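Local coordinates for aminotransferase AspB (Helicobacter pylori 26695, PDB 3EZS), which probably acts as a pyridoxal-phosphate-dependent transaminase of the class I and II aminotransferase family, at residues Pro206-Glu210 with Asn222-Ile226. Numbering follows the deposited sequence.
Sequences PSLLE and NVLVI
This is a buried, apolar helix-on-sheet contact. The first turn of helix 208-214 lies against one face of strand 223-228 in the large mixed sheet. No hydrogen bond crosses between the segments, which together bury 244 Å². P206 and S207 are extended (phi/psi near -82/150), and L208 to E210 have phi from -62 to -72 and psi from -24 to -37. Residues 223-226 are in extended beta conformation. The CA atoms of L208 and V225 are the nearest across the pair, at 6.9 Å. V223 and V225 point toward the helix, and L224, between them, points away. L208 also points toward the strand. With chi1 t and chi2 p, L208 brings CD2 to 3.7 Å from V223 CG1 and CB to 3.8 Å from V225 CG1. L209 starts sideways, but its m,t side chain reaches both valines: CD2 is 3.9 Å from V223 CG1 and CG is 3.8 Å from V225 CG1. S207 is the N-cap. S207 OG accepts from L209 N at 3.2 Å, and E210 OE2 accepts from S207 N at 2.9 Å, which completes a capping box. S207 OG also hydrogen-bonds E194 and lies 3.7 Å from V225 CG1. F72 of helix 62-76 packs on L209, and V180 of helix 173-186 on L208. The arrangement belongs to the beta-alpha-beta unit of strand 189-193, helix 208-214 and strand 223-228, within the large domain typical of fold-type I aminotransferases.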
loop_
_atom_site.group_PDB
_atom_site.type_symbol
_atom_site.label_atom_id
_atom_site.label_comp_id
_atom_site.label_asym_id
_atom_site.label_seq_id
_atom_site.Cartn_x
_atom_site.Cartn_y
_atom_site.Cartn_z
ATOM N N PRO A 206 6.036 -21.932 -18.147
ATOM C CA PRO A 206 4.643 -22.175 -17.821
ATOM C C PRO A 206 4.191 -21.554 -16.499
ATOM O O PRO A 206 4.995 -21.398 -15.562
ATOM C CB PRO A 206 4.581 -23.688 -17.729
ATOM C CG PRO A 206 5.962 -24.110 -17.319
ATOM C CD PRO A 206 6.908 -23.066 -17.803
ATOM N N SER A 207 2.918 -21.163 -16.436
ATOM C CA SER A 207 2.336 -20.701 -15.170
ATOM C C SER A 207 1.920 -21.917 -14.352
ATOM O O SER A 207 1.571 -22.949 -14.895
ATOM C CB SER A 207 1.099 -19.849 -15.395
ATOM O OG SER A 207 0.466 -19.537 -14.168
ATOM N N LEU A 208 1.955 -21.772 -13.039
ATOM C CA LEU A 208 1.488 -22.807 -12.119
ATOM C C LEU A 208 -0.022 -23.094 -12.313
ATOM O O LEU A 208 -0.502 -24.191 -11.982
ATOM C CB LEU A 208 1.807 -22.371 -10.662
ATOM C CG LEU A 208 1.378 -23.226 -9.466
ATOM C CD1 LEU A 208 1.935 -24.670 -9.547
ATOM C CD2 LEU A 208 1.787 -22.553 -8.137
ATOM N N LEU A 209 -0.785 -22.117 -12.818
ATOM C CA LEU A 209 -2.223 -22.352 -13.082
ATOM C C LEU A 209 -2.430 -23.277 -14.289
ATOM O O LEU A 209 -3.480 -23.957 -14.399
ATOM C CB LEU A 209 -3.029 -21.049 -13.220
ATOM C CG LEU A 209 -3.040 -20.065 -12.035
ATOM C CD1 LEU A 209 -4.175 -19.036 -12.192
ATOM C CD2 LEU A 209 -3.185 -20.785 -10.697
ATOM N N GLU A 210 -1.446 -23.337 -15.183
ATOM C CA GLU A 210 -1.513 -24.300 -16.302
ATOM C C GLU A 210 -1.375 -25.736 -15.765
ATOM O O GLU A 210 -1.992 -26.669 -16.276
ATOM C CB GLU A 210 -0.408 -24.057 -17.322
ATOM C CG GLU A 210 -0.439 -22.710 -18.009
ATOM C CD GLU A 210 0.688 -22.588 -19.052
ATOM O OE1 GLU A 210 0.704 -23.405 -19.974
ATOM O OE2 GLU A 210 1.542 -21.677 -18.961
ATOM N N ASN A 222 -6.351 -24.134 -3.402
ATOM C CA ASN A 222 -5.081 -24.005 -2.685
ATOM C C ASN A 222 -3.926 -23.345 -3.474
ATOM O O ASN A 222 -2.799 -23.265 -2.963
ATOM C CB ASN A 222 -4.597 -25.372 -2.165
ATOM C CG ASN A 222 -5.402 -25.882 -0.989
ATOM O OD1 ASN A 222 -6.515 -25.437 -0.737
ATOM N ND2 ASN A 222 -4.815 -26.810 -0.245
ATOM N N VAL A 223 -4.199 -22.851 -4.678
ATOM C CA VAL A 223 -3.124 -22.361 -5.558
ATOM C C VAL A 223 -3.357 -20.936 -6.067
ATOM O O VAL A 223 -4.479 -20.562 -6.457
ATOM C CB VAL A 223 -2.929 -23.336 -6.741
ATOM C CG1 VAL A 223 -1.842 -22.847 -7.710
ATOM C CG2 VAL A 223 -2.602 -24.756 -6.221
ATOM N N LEU A 224 -2.268 -20.163 -6.069
ATOM C CA LEU A 224 -2.257 -18.760 -6.465
ATOM C C LEU A 224 -0.931 -18.395 -7.151
ATOM O O LEU A 224 0.104 -18.982 -6.876
ATOM C CB LEU A 224 -2.440 -17.865 -5.228
ATOM C CG LEU A 224 -3.753 -18.031 -4.437
ATOM C CD1 LEU A 224 -3.512 -17.878 -2.981
ATOM C CD2 LEU A 224 -4.870 -17.126 -4.931
ATOM N N VAL A 225 -0.998 -17.440 -8.068
ATOM C CA VAL A 225 0.160 -16.954 -8.806
ATOM C C VAL A 225 0.129 -15.440 -8.667
ATOM O O VAL A 225 -0.937 -14.840 -8.637
ATOM C CB VAL A 225 0.144 -17.382 -10.311
ATOM C CG1 VAL A 225 0.249 -18.925 -10.478
ATOM C CG2 VAL A 225 -1.094 -16.850 -11.026
ATOM N N ILE A 226 1.298 -14.832 -8.576
ATOM C CA ILE A 226 1.444 -13.394 -8.380
ATOM C C ILE A 226 2.209 -12.804 -9.571
ATOM O O ILE A 226 3.277 -13.281 -9.918
ATOM C CB ILE A 226 2.162 -13.112 -7.030
ATOM C CG1 ILE A 226 1.253 -13.533 -5.875
ATOM C CG2 ILE A 226 2.559 -11.614 -6.904
ATOM C CD1 ILE A 226 1.839 -13.327 -4.471
#